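Phosphoribosylglycinamide synthetase (Anaerococcus prevotii, PDB 4DIM) probably binds ATP and a metal ion and acts as a ligase of the ATP-grasp superfamily, to which phosphoribosylglycinamide synthetases belong. Local coordinates at residues Thr244-Ala249 with Val262-Lys267; Glu192-Gly197 with Val230-Lys235; Ile105-Lys110 with Leu253-Cys258. All coordinates share one frame; numbering follows the deposited sequence.

Contact 1 (Thr244-Ala249 with Val262-Lys267); sequences TEVKKA and VDMILK
With chi1 at 167°, Val246 turns CG1 opposite the backbone N and leaves the other methyl, CG2, facing Val262 and Met264. The contact is a helix-on-sheet layer of the ATP-grasp fold: helix 236-253 lies against the eight-stranded antiparallel sheet and meets strand 258-267, the strand that follows it in the chain. Val262 answers with its own CG2, and the two methyls stand 4.2 Å apart while the side chains cross obliquely. Met264, present as selenomethionine, bends at both chi2 (-77°) and chi3 (-45°); its chain folds back instead of extending, and its SE lies 4.0 Å from Val246 CG2, the two side chains crossing at about a right angle. One valine methyl thus touches both strand residues, and all three are buried. No hydrogen bond joins the two segments. The same helix face continues over the sheet, Val246 also touching Ala200 and Val210, and Met264 meeting Phe196 and Val271 on the strands flanking its own. Glu245 starts toward the strand but turns its carboxylate away, with OE1 accepting a hydrogen bond from Asn123 N. Lys248, one helical turn on, forms a weak salt bridge with it, its NZ 3.5 Å from Glu245 OE2, and also donates to Asn121 O.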
ATOM      1  N   THR A 244       2.890  -6.922  17.138  1.00 84.30           N
ATOM      2  CA  THR A 244       2.561  -6.134  18.296  1.00 85.58           C
ATOM      3  C   THR A 244       2.275  -4.686  17.928  1.00 88.96           C
ATOM      4  O   THR A 244       1.254  -4.159  18.379  1.00 91.34           O
ATOM      5  CB  THR A 244       3.676  -6.216  19.334  1.00 93.47           C
ATOM      6  OG1 THR A 244       3.676  -7.543  19.887  1.00 92.19           O
ATOM      7  CG2 THR A 244       3.504  -5.183  20.457  1.00 93.20           C
ATOM      8  N   GLU A 245       3.186  -4.016  17.184  1.00 81.75           N
ATOM      9  CA  GLU A 245       2.992  -2.596  16.869  1.00 80.05           C
ATOM     10  C   GLU A 245       1.831  -2.392  15.919  1.00 79.98           C
ATOM     11  O   GLU A 245       1.104  -1.417  16.082  1.00 79.94           O
ATOM     12  CB  GLU A 245       4.252  -1.949  16.276  1.00 80.73           C
ATOM     13  CG  GLU A 245       5.453  -1.834  17.191  1.00 95.79           C
ATOM     14  CD  GLU A 245       5.196  -1.378  18.616  1.00112.11           C
ATOM     15  OE1 GLU A 245       4.918  -0.175  18.797  1.00 85.97           O
ATOM     16  OE2 GLU A 245       5.313  -2.203  19.553  1.00103.44           O
ATOM     17  N   VAL A 246       1.654  -3.275  14.920  1.00 72.01           N
ATOM     18  CA  VAL A 246       0.544  -3.103  13.993  1.00 69.97           C
ATOM     19  C   VAL A 246      -0.793  -3.230  14.746  1.00 76.04           C
ATOM     20  O   VAL A 246      -1.659  -2.391  14.567  1.00 75.06           O
ATOM     21  CB  VAL A 246       0.649  -4.091  12.811  1.00 72.79           C
ATOM     22  CG1 VAL A 246      -0.653  -4.158  12.015  1.00 71.91           C
ATOM     23  CG2 VAL A 246       1.834  -3.726  11.909  1.00 70.91           C
ATOM     24  N   LYS A 247      -0.955  -4.253  15.605  1.00 77.69           N
ATOM     25  CA  LYS A 247      -2.197  -4.409  16.401  1.00 80.00           C
ATOM     26  C   LYS A 247      -2.458  -3.174  17.290  1.00 84.41           C
ATOM     27  O   LYS A 247      -3.610  -2.731  17.402  1.00 86.56           O
ATOM     28  CB  LYS A 247      -2.148  -5.670  17.263  1.00 83.65           C
ATOM     29  CG  LYS A 247      -2.414  -6.956  16.477  1.00 84.52           C
ATOM     30  CD  LYS A 247      -2.418  -8.212  17.411  1.00 90.91           C
ATOM     31  CE  LYS A 247      -2.561  -9.538  16.681  1.00107.83           C
ATOM     32  NZ  LYS A 247      -1.263 -10.019  16.094  1.00120.57           N
ATOM     33  N   LYS A 248      -1.389  -2.615  17.893  1.00 77.85           N
ATOM     34  CA  LYS A 248      -1.498  -1.413  18.701  1.00 77.88           C
ATOM     35  C   LYS A 248      -1.940  -0.213  17.873  1.00 83.04           C
ATOM     36  O   LYS A 248      -2.770   0.579  18.329  1.00 85.69           O
ATOM     37  CB  LYS A 248      -0.158  -1.084  19.366  1.00 79.43           C
ATOM     38  CG  LYS A 248       0.154  -1.890  20.572  1.00 87.07           C
ATOM     39  CD  LYS A 248       1.613  -1.834  20.945  1.00 92.63           C
ATOM     40  CE  LYS A 248       2.025  -0.498  21.447  1.00 90.87           C
ATOM     41  NZ  LYS A 248       3.430  -0.503  21.896  1.00104.79           N
ATOM     42  N   ALA A 249      -1.348  -0.047  16.681  1.00 77.77           N
ATOM     43  CA  ALA A 249      -1.625   1.069  15.753  1.00 75.08           C
ATOM     44  C   ALA A 249      -3.022   1.020  15.221  1.00 79.61           C
ATOM     45  O   ALA A 249      -3.684   2.043  15.088  1.00 81.41           O
ATOM     46  CB  ALA A 249      -0.677   1.002  14.603  1.00 72.53           C
ATOM     47  N   VAL A 262       0.885  -1.276   5.780  1.00 69.62           N
ATOM     48  CA  VAL A 262       1.839  -0.636   6.674  1.00 70.84           C
ATOM     49  C   VAL A 262       3.291  -0.592   6.104  1.00 75.80           C
ATOM     50  O   VAL A 262       3.762  -1.541   5.443  1.00 70.71           O
ATOM     51  CB  VAL A 262       1.874  -1.361   8.048  1.00 74.68           C
ATOM     52  CG1 VAL A 262       2.429  -0.441   9.122  1.00 74.27           C
ATOM     53  CG2 VAL A 262       0.485  -1.869   8.436  1.00 76.12           C
ATOM     54  N   ASP A 263       3.979   0.543   6.395  1.00 75.95           N
ATOM     55  CA  ASP A 263       5.383   0.793   6.076  1.00 77.00           C
ATOM     56  C   ASP A 263       6.088   0.835   7.404  1.00 77.31           C
ATOM     57  O   ASP A 263       5.777   1.683   8.246  1.00 77.21           O
ATOM     58  CB  ASP A 263       5.603   2.111   5.287  1.00 81.24           C
ATOM     59  CG  ASP A 263       4.886   2.250   3.955  1.00100.58           C
ATOM     60  OD1 ASP A 263       4.729   1.224   3.248  1.00101.32           O
ATOM     61  OD2 ASP A 263       4.598   3.405   3.556  1.00114.18           O
HETATM   62  N   MSE A 264       6.990  -0.108   7.600  1.00 72.64           N
HETATM   63  CA  MSE A 264       7.782  -0.292   8.790  1.00 73.20           C
HETATM   64  C   MSE A 264       9.241   0.096   8.577  1.00 78.78           C
HETATM   65  O   MSE A 264       9.733   0.200   7.463  1.00 76.38           O
HETATM   66  CB  MSE A 264       7.783  -1.794   9.179  1.00 75.71           C
HETATM   67  CG  MSE A 264       6.398  -2.567   9.145  1.00 80.41           C
HETATM   68 SE   MSE A 264       5.309  -2.163  10.626  0.81 88.31          SE
HETATM   69  CE  MSE A 264       6.598  -2.258  12.247  1.00 86.39           C
ATOM     70  N   ILE A 265       9.967   0.159   9.669  1.00 81.31           N
ATOM     71  CA  ILE A 265      11.424   0.299   9.653  1.00 83.38           C
ATOM     72  C   ILE A 265      11.995  -0.453  10.862  1.00 86.19           C
ATOM     73  O   ILE A 265      11.466  -0.370  11.974  1.00 85.10           O
ATOM     74  CB  ILE A 265      11.923   1.751   9.589  1.00 88.49           C
ATOM     75  CG1 ILE A 265      13.464   1.807   9.560  1.00 90.37           C
ATOM     76  CG2 ILE A 265      11.383   2.560  10.740  1.00 92.54           C
ATOM     77  CD1 ILE A 265      13.974   2.846   8.837  1.00 93.52           C
ATOM     78  N   LEU A 266      13.077  -1.182  10.642  1.00 82.45           N
ATOM     79  CA  LEU A 266      13.716  -1.912  11.730  1.00 83.63           C
ATOM     80  C   LEU A 266      15.022  -1.207  12.129  1.00 87.22           C
ATOM     81  O   LEU A 266      15.901  -1.038  11.283  1.00 85.49           O
ATOM     82  CB  LEU A 266      13.933  -3.374  11.301  1.00 82.70           C
ATOM     83  CG  LEU A 266      15.016  -4.167  11.968  1.00 87.81           C
ATOM     84  CD1 LEU A 266      14.669  -4.436  13.424  1.00 89.38           C
ATOM     85  CD2 LEU A 266      15.172  -5.448  11.258  1.00 88.74           C
ATOM     86  N   LYS A 267      15.120  -0.774  13.415  1.00 85.74           N
ATOM     87  CA  LYS A 267      16.327  -0.151  13.975  1.00 88.91           C
ATOM     88  C   LYS A 267      16.669  -0.757  15.327  1.00 93.22           C
ATOM     89  O   LYS A 267      15.877  -0.648  16.269  1.00 90.90           O
ATOM     90  CB  LYS A 267      16.176   1.388  14.123  1.00 93.23           C
ATOM     91  CG  LYS A 267      17.405   2.106  14.724  1.00 95.94           C
ATOM     92  CD  LYS A 267      17.215   3.603  14.684  1.00103.16           C
ATOM     93  CE  LYS A 267      18.317   4.440  15.316  1.00106.76           C
ATOM     94  NZ  LYS A 267      18.075   5.903  15.121  1.00118.88           N
TER

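Contact 2 (Glu192-Gly197 with Val230-Lys235); sequences EGYEFG and VPLDVK
The apolar packing between the start of strand 194-203 and the loop leading into helix 236-253 in the ATP-grasp domain centres on Leu232, whose two methyls go to two different aromatic rings. Its CG stands anti to the backbone N (chi1 -173°), which carries the isobutyl end toward the strand. CD1 lies near the plane of the Tyr194 ring at its edge, 3.9 Å from both CE2 and OH of Tyr194, and the two side chains run past each other in opposite senses. CD2 packs obliquely against Phe196, 3.5 Å from Phe196 CD1, with the side chains crossing at about a right angle. An alanine at this position lacks both methyls and would probably leave a gap beside Phe196 and the phenol end of Tyr194 without this apolar neighbour. Just beyond the leucine, Asp233 centres an inverse gamma turn, with a weak bond from Val234 N to Leu232 O, before Lys235 takes the N-cap position of the helix. Phe196 reaches Thr242 on helix 236-253 and Met264 and Leu266 on strand 258-267, while Leu232 also touches Pro212 on strand 206-219.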
ATOM      1  N   GLU A 192      17.030   5.571  10.697  1.00 92.84           N
ATOM      2  CA  GLU A 192      17.674   5.002   9.530  1.00 93.73           C
ATOM      3  C   GLU A 192      17.881   3.526   9.882  1.00 94.92           C
ATOM      4  O   GLU A 192      18.336   3.218  10.981  1.00 96.33           O
ATOM      5  CB  GLU A 192      18.961   5.804   9.125  1.00 98.05           C
ATOM      6  CG  GLU A 192      20.105   5.909  10.125  1.00115.78           C
ATOM      7  CD  GLU A 192      19.968   6.842  11.321  1.00128.96           C
ATOM      8  OE1 GLU A 192      20.988   7.489  11.650  1.00113.44           O
ATOM      9  OE2 GLU A 192      18.915   6.824  12.006  1.00106.83           O
ATOM     10  N   GLY A 193      17.398   2.631   9.023  1.00 87.38           N
ATOM     11  CA  GLY A 193      17.518   1.206   9.289  1.00 86.12           C
ATOM     12  C   GLY A 193      16.969   0.319   8.190  1.00 87.94           C
ATOM     13  O   GLY A 193      16.882   0.740   7.043  1.00 86.82           O
ATOM     14  N   TYR A 194      16.592  -0.917   8.531  1.00 85.24           N
ATOM     15  CA  TYR A 194      16.031  -1.843   7.539  1.00 84.95           C
ATOM     16  C   TYR A 194      14.537  -1.511   7.275  1.00 84.51           C
ATOM     17  O   TYR A 194      13.703  -1.634   8.185  1.00 81.51           O
ATOM     18  CB  TYR A 194      16.216  -3.314   7.974  1.00 87.44           C
ATOM     19  CG  TYR A 194      15.798  -4.284   6.891  1.00 91.92           C
ATOM     20  CD1 TYR A 194      16.479  -4.341   5.676  1.00 95.00           C
ATOM     21  CD2 TYR A 194      14.663  -5.077   7.038  1.00 91.47           C
ATOM     22  CE1 TYR A 194      16.034  -5.147   4.630  1.00 93.55           C
ATOM     23  CE2 TYR A 194      14.242  -5.931   6.015  1.00 91.90           C
ATOM     24  CZ  TYR A 194      14.918  -5.947   4.802  1.00101.17           C
ATOM     25  OH  TYR A 194      14.516  -6.754   3.752  1.00105.74           O
ATOM     26  N   GLU A 195      14.219  -1.050   6.039  1.00 79.59           N
ATOM     27  CA  GLU A 195      12.833  -0.713   5.657  1.00 75.67           C
ATOM     28  C   GLU A 195      12.098  -1.933   5.132  1.00 77.80           C
ATOM     29  O   GLU A 195      12.616  -2.679   4.308  1.00 79.57           O
ATOM     30  CB  GLU A 195      12.766   0.371   4.590  1.00 76.10           C
ATOM     31  CG  GLU A 195      13.355   1.698   4.990  1.00 91.75           C
ATOM     32  CD  GLU A 195      13.464   2.708   3.857  1.00120.55           C
ATOM     33  OE1 GLU A 195      13.243   2.326   2.684  1.00111.86           O
ATOM     34  OE2 GLU A 195      13.781   3.886   4.146  1.00121.26           O
ATOM     35  N   PHE A 196      10.884  -2.137   5.602  1.00 72.49           N
ATOM     36  CA  PHE A 196      10.060  -3.238   5.140  1.00 71.37           C
ATOM     37  C   PHE A 196       8.616  -2.831   5.375  1.00 72.62           C
ATOM     38  O   PHE A 196       8.372  -1.709   5.800  1.00 71.94           O
ATOM     39  CB  PHE A 196      10.460  -4.556   5.852  1.00 74.14           C
ATOM     40  CG  PHE A 196      10.191  -4.567   7.329  1.00 76.66           C
ATOM     41  CD1 PHE A 196       9.034  -5.137   7.834  1.00 79.45           C
ATOM     42  CD2 PHE A 196      11.006  -3.872   8.200  1.00 80.68           C
ATOM     43  CE1 PHE A 196       8.725  -5.051   9.189  1.00 80.30           C
ATOM     44  CE2 PHE A 196      10.663  -3.742   9.541  1.00 84.65           C
ATOM     45  CZ  PHE A 196       9.558  -4.391  10.039  1.00 81.44           C
ATOM     46  N   GLY A 197       7.682  -3.704   5.052  1.00 68.18           N
ATOM     47  CA  GLY A 197       6.267  -3.449   5.232  1.00 65.99           C
ATOM     48  C   GLY A 197       5.517  -4.598   5.864  1.00 71.89           C
ATOM     49  O   GLY A 197       6.092  -5.634   6.215  1.00 71.72           O
ATOM     50  N   VAL A 230       7.642 -12.660   0.352  1.00 79.09           N
ATOM     51  CA  VAL A 230       7.388 -13.318   1.624  1.00 78.90           C
ATOM     52  C   VAL A 230       8.164 -14.607   1.560  1.00 83.44           C
ATOM     53  O   VAL A 230       8.327 -15.174   0.477  1.00 81.94           O
ATOM     54  CB  VAL A 230       5.898 -13.539   1.984  1.00 81.78           C
ATOM     55  CG1 VAL A 230       5.223 -12.226   2.352  1.00 80.62           C
ATOM     56  CG2 VAL A 230       5.139 -14.263   0.878  1.00 82.06           C
ATOM     57  N   PRO A 231       8.752 -15.042   2.674  1.00 83.05           N
ATOM     58  CA  PRO A 231       8.751 -14.426   4.002  1.00 80.85           C
ATOM     59  C   PRO A 231       9.906 -13.452   4.128  1.00 83.49           C
ATOM     60  O   PRO A 231      10.895 -13.511   3.384  1.00 84.10           O
ATOM     61  CB  PRO A 231       8.911 -15.637   4.915  1.00 84.01           C
ATOM     62  CG  PRO A 231       9.871 -16.512   4.148  1.00 91.11           C
ATOM     63  CD  PRO A 231       9.569 -16.276   2.674  1.00 87.11           C
ATOM     64  N   LEU A 232       9.772 -12.551   5.084  1.00 79.39           N
ATOM     65  CA  LEU A 232      10.803 -11.549   5.393  1.00 78.42           C
ATOM     66  C   LEU A 232      11.943 -12.247   6.117  1.00 85.45           C
ATOM     67  O   LEU A 232      11.680 -13.010   7.050  1.00 84.60           O
ATOM     68  CB  LEU A 232      10.174 -10.443   6.263  1.00 76.10           C
ATOM     69  CG  LEU A 232      11.036  -9.252   6.548  1.00 80.01           C
ATOM     70  CD1 LEU A 232      11.345  -8.461   5.255  1.00 79.64           C
ATOM     71  CD2 LEU A 232      10.408  -8.400   7.634  1.00 78.07           C
ATOM     72  N   ASP A 233      13.191 -12.041   5.672  1.00 86.67           N
ATOM     73  CA  ASP A 233      14.333 -12.700   6.307  1.00 90.92           C
ATOM     74  C   ASP A 233      14.808 -11.900   7.532  1.00 98.18           C
ATOM     75  O   ASP A 233      15.741 -11.073   7.473  1.00100.10           O
ATOM     76  CB  ASP A 233      15.494 -12.947   5.341  1.00 95.28           C
ATOM     77  CG  ASP A 233      16.615 -13.758   5.993  1.00124.41           C
ATOM     78  OD1 ASP A 233      17.763 -13.255   6.040  1.00130.96           O
ATOM     79  OD2 ASP A 233      16.324 -14.861   6.531  1.00133.85           O
ATOM     80  N   VAL A 234      14.128 -12.176   8.649  1.00 92.18           N
ATOM     81  CA  VAL A 234      14.427 -11.617   9.961  1.00 89.41           C
ATOM     82  C   VAL A 234      14.199 -12.696  10.999  1.00 90.18           C
ATOM     83  O   VAL A 234      13.526 -13.700  10.731  1.00 88.65           O
ATOM     84  CB  VAL A 234      13.577 -10.360  10.261  1.00 89.34           C
ATOM     85  CG1 VAL A 234      14.022  -9.168   9.417  1.00 87.21           C
ATOM     86  CG2 VAL A 234      12.079 -10.633  10.089  1.00 86.39           C
ATOM     87  N   LYS A 235      14.696 -12.461  12.203  1.00 88.31           N
ATOM     88  CA  LYS A 235      14.461 -13.379  13.323  1.00 88.97           C
ATOM     89  C   LYS A 235      12.943 -13.361  13.670  1.00 92.06           C
ATOM     90  O   LYS A 235      12.275 -12.348  13.445  1.00 88.28           O
ATOM     91  CB  LYS A 235      15.277 -12.967  14.542  1.00 90.96           C
ATOM     92  CG  LYS A 235      16.774 -12.912  14.351  1.00 93.45           C
ATOM     93  CD  LYS A 235      17.437 -14.214  14.092  1.00 84.90           C
ATOM     94  CE  LYS A 235      18.868 -14.281  14.558  1.00106.69           C
ATOM     95  NZ  LYS A 235      19.026 -15.064  15.839  1.00129.83           N
TER

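Contact 3 (Ile105-Lys110 with Leu253-Cys258); sequences IMCGDK and LGLNNC
Leu253 spreads its two methyls over Met106 and Cys107, joining the C-terminal end of helix 236-253 to the last turn of helix 101-108. The helix ends here in a Schellman motif: Gly254 takes a positive phi of 74°, and the chain then leads through a short connection to strand 258-267 of the ATP-grasp domain. Leu253 CG sits beside its backbone N, anti to the carbonyl carbon (chi1 -64°), and from there the methyls divide the work. CD2 rests against the selenomethionine Met106, 3.5 Å from CG and 4.0 Å from SE of that residue, and the two side chains cross at a slant. Met106 has its CG anti to the backbone N and turns only at chi3, so that the stem of the chain, from CB to SE, lies alongside the leucine methyl.

The other methyl, CD1, lies 4.0 Å from Cys107 SG. Leu255, two residues further on, has a first bond that points along the contact, neither toward the helix nor away from it, while its end bends nearer. The thiol therefore touches a methyl from each leucine, one before and one after the glycine turn. All these touches are apolar, and no hydrogen bond links the segments. Leu253 is buried further by Met113 and Phe117 of helix 110-120, and both leucines touch Leu276 on strand 270-277, which extends the hydrophobic patch to the edge of the large sheet. Next to the patch helix 101-108 ends: Asp109 leaves helical geometry and becomes the N-cap of helix 110-120, its OD2 accepting a weak hydrogen bond from Lys112 N. Leu255 CD1 meets the sulfur from the same side as Leu253 CD1, 3.8 Å from Cys107 SG.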
ATOM      1  N   ILE A 105      -8.826  10.004   8.143  1.00 94.70           N
ATOM      2  CA  ILE A 105      -8.219  11.336   8.305  1.00 95.90           C
ATOM      3  C   ILE A 105      -6.952  11.236   9.159  1.00 99.79           C
ATOM      4  O   ILE A 105      -5.979  11.956   8.942  1.00100.28           O
ATOM      5  CB  ILE A 105      -9.241  12.302   8.989  1.00101.97           C
ATOM      6  CG1 ILE A 105     -10.449  12.643   8.069  1.00103.79           C
ATOM      7  CG2 ILE A 105      -8.563  13.563   9.520  1.00104.08           C
ATOM      8  CD1 ILE A 105     -10.361  13.948   7.214  1.00118.07           C
HETATM    9  N   MSE A 106      -7.019  10.410  10.199  1.00 95.93           N
HETATM   10  CA  MSE A 106      -5.940  10.288  11.146  1.00 95.31           C
HETATM   11  C   MSE A 106      -4.749   9.641  10.515  1.00 99.22           C
HETATM   12  O   MSE A 106      -3.636  10.054  10.785  1.00 98.87           O
HETATM   13  CB  MSE A 106      -6.402   9.508  12.358  1.00 98.22           C
HETATM   14  CG  MSE A 106      -5.596   9.821  13.601  1.00106.64           C
HETATM   15 SE   MSE A 106      -6.558   9.344  15.191  0.84116.25          SE
HETATM   16  CE  MSE A 106      -6.088  11.060  16.313  1.00117.02           C
ATOM     17  N   CYS A 107      -4.982   8.634   9.657  1.00 96.57           N
ATOM     18  CA  CYS A 107      -3.956   7.947   8.867  1.00 94.25           C
ATOM     19  C   CYS A 107      -3.312   8.906   7.885  1.00 96.17           C
ATOM     20  O   CYS A 107      -2.095   8.925   7.728  1.00 95.02           O
ATOM     21  CB  CYS A 107      -4.573   6.767   8.130  1.00 94.23           C
ATOM     22  SG  CYS A 107      -5.020   5.375   9.204  1.00 98.52           S
ATOM     23  N   GLY A 108      -4.154   9.687   7.230  1.00 94.29           N
ATOM     24  CA  GLY A 108      -3.757  10.660   6.225  1.00 94.65           C
ATOM     25  C   GLY A 108      -2.980  11.851   6.731  1.00100.49           C
ATOM     26  O   GLY A 108      -2.243  12.463   5.955  1.00 99.79           O
ATOM     27  N   ASP A 109      -3.135  12.197   8.024  1.00100.49           N
ATOM     28  CA  ASP A 109      -2.454  13.339   8.618  1.00102.28           C
ATOM     29  C   ASP A 109      -1.419  12.866   9.607  1.00103.41           C
ATOM     30  O   ASP A 109      -1.774  12.383  10.678  1.00102.13           O
ATOM     31  CB  ASP A 109      -3.474  14.269   9.293  1.00107.33           C
ATOM     32  CG  ASP A 109      -2.903  15.634   9.652  1.00122.65           C
ATOM     33  OD1 ASP A 109      -2.480  16.366   8.725  1.00127.66           O
ATOM     34  OD2 ASP A 109      -2.905  15.982  10.847  1.00122.98           O
ATOM     35  N   LYS A 110      -0.138  12.985   9.238  1.00100.98           N
ATOM     36  CA  LYS A 110       1.004  12.614  10.097  1.00102.26           C
ATOM     37  C   LYS A 110       0.971  13.261  11.508  1.00107.57           C
ATOM     38  O   LYS A 110       1.375  12.605  12.448  1.00106.41           O
ATOM     39  CB  LYS A 110       2.352  12.980   9.424  1.00106.64           C
ATOM     40  CG  LYS A 110       2.895  11.931   8.440  1.00124.25           C
ATOM     41  CD  LYS A 110       4.412  11.684   8.620  1.00132.46           C
ATOM     42  CE  LYS A 110       4.906  10.440   7.918  1.00147.11           C
ATOM     43  NZ  LYS A 110       4.337   9.192   8.496  1.00151.97           N
ATOM     44  N   LEU A 253      -5.507   4.199  16.149  1.00 89.97           N
ATOM     45  CA  LEU A 253      -6.157   4.944  15.085  1.00 89.81           C
ATOM     46  C   LEU A 253      -7.634   4.562  14.846  1.00 94.11           C
ATOM     47  O   LEU A 253      -8.306   5.265  14.092  1.00 95.44           O
ATOM     48  CB  LEU A 253      -5.358   4.698  13.810  1.00 87.19           C
ATOM     49  CG  LEU A 253      -3.936   5.218  13.829  1.00 91.50           C
ATOM     50  CD1 LEU A 253      -3.175   4.633  12.703  1.00 89.36           C
ATOM     51  CD2 LEU A 253      -3.900   6.733  13.739  1.00 95.55           C
ATOM     52  N   GLY A 254      -8.122   3.476  15.445  1.00 89.96           N
ATOM     53  CA  GLY A 254      -9.516   3.072  15.309  1.00 91.06           C
ATOM     54  C   GLY A 254      -9.905   2.473  13.969  1.00 93.28           C
ATOM     55  O   GLY A 254     -11.054   2.623  13.537  1.00 93.56           O
ATOM     56  N   LEU A 255      -8.968   1.760  13.314  1.00 86.43           N
ATOM     57  CA  LEU A 255      -9.276   1.141  12.045  1.00 85.97           C
ATOM     58  C   LEU A 255     -10.114  -0.100  12.245  1.00 90.17           C
ATOM     59  O   LEU A 255      -9.852  -0.847  13.179  1.00 92.31           O
ATOM     60  CB  LEU A 255      -8.018   0.764  11.268  1.00 84.58           C
ATOM     61  CG  LEU A 255      -7.318   1.872  10.515  1.00 90.81           C
ATOM     62  CD1 LEU A 255      -6.426   2.624  11.429  1.00 93.69           C
ATOM     63  CD2 LEU A 255      -6.449   1.312   9.439  1.00 93.80           C
ATOM     64  N   ASN A 256     -11.087  -0.359  11.354  1.00 85.38           N
ATOM     65  CA  ASN A 256     -11.875  -1.576  11.435  1.00 86.18           C
ATOM     66  C   ASN A 256     -12.501  -1.937  10.089  1.00 89.20           C
ATOM     67  O   ASN A 256     -12.638  -1.086   9.218  1.00 87.91           O
ATOM     68  CB  ASN A 256     -12.955  -1.419  12.499  1.00 90.64           C
ATOM     69  CG  ASN A 256     -13.622  -2.700  12.906  1.00101.77           C
ATOM     70  OD1 ASN A 256     -13.033  -3.779  12.819  1.00100.35           O
ATOM     71  ND2 ASN A 256     -14.887  -2.627  13.292  1.00 89.18           N
ATOM     72  N   ASN A 257     -12.828  -3.221   9.911  1.00 86.67           N
ATOM     73  CA  ASN A 257     -13.528  -3.752   8.744  1.00 86.51           C
ATOM     74  C   ASN A 257     -12.853  -3.286   7.452  1.00 87.11           C
ATOM     75  O   ASN A 257     -13.487  -2.823   6.485  1.00 86.75           O
ATOM     76  CB  ASN A 257     -14.988  -3.340   8.776  1.00 91.21           C
ATOM     77  CG  ASN A 257     -15.761  -3.810  10.005  1.00103.07           C
ATOM     78  OD1 ASN A 257     -15.461  -4.841  10.599  1.00 92.33           O
ATOM     79  ND2 ASN A 257     -16.826  -3.103  10.368  1.00 99.30           N
ATOM     80  N   CYS A 258     -11.542  -3.435   7.464  1.00 79.85           N
ATOM     81  CA  CYS A 258     -10.689  -3.042   6.372  1.00 76.69           C
ATOM     82  C   CYS A 258      -9.450  -3.867   6.357  1.00 75.90           C
ATOM     83  O   CYS A 258      -9.022  -4.383   7.386  1.00 69.75           O
ATOM     84  CB  CYS A 258     -10.339  -1.554   6.463  1.00 77.40           C
ATOM     85  SG  CYS A 258      -9.374  -1.089   7.929  1.00 81.69           S
TER

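How the contacts relate
Contact 2 uses the loop entering helix 236-253, contact 1 its body, contact 3 its end and the loop leaving it. Contacts 1 and 2, centres about 11 Å apart, share one sheet through neighbouring strands 194-203 and 258-267, probably hydrogen-bonded from Leu266 N to Tyr194 O and Met264 N to Phe196 O. Contact 3 lies about 14 Å from contact 1 and 23 Å from contact 2, centre to centre. Along the chain contact 2 closes before contact 1 opens, while contact 3 spans contact 2 entirely and its segments alternate with those of contact 1. Together they hold the helix body and the segments at its ends against strands 194-203 and 258-267 and helix 101-108, far earlier in the chain.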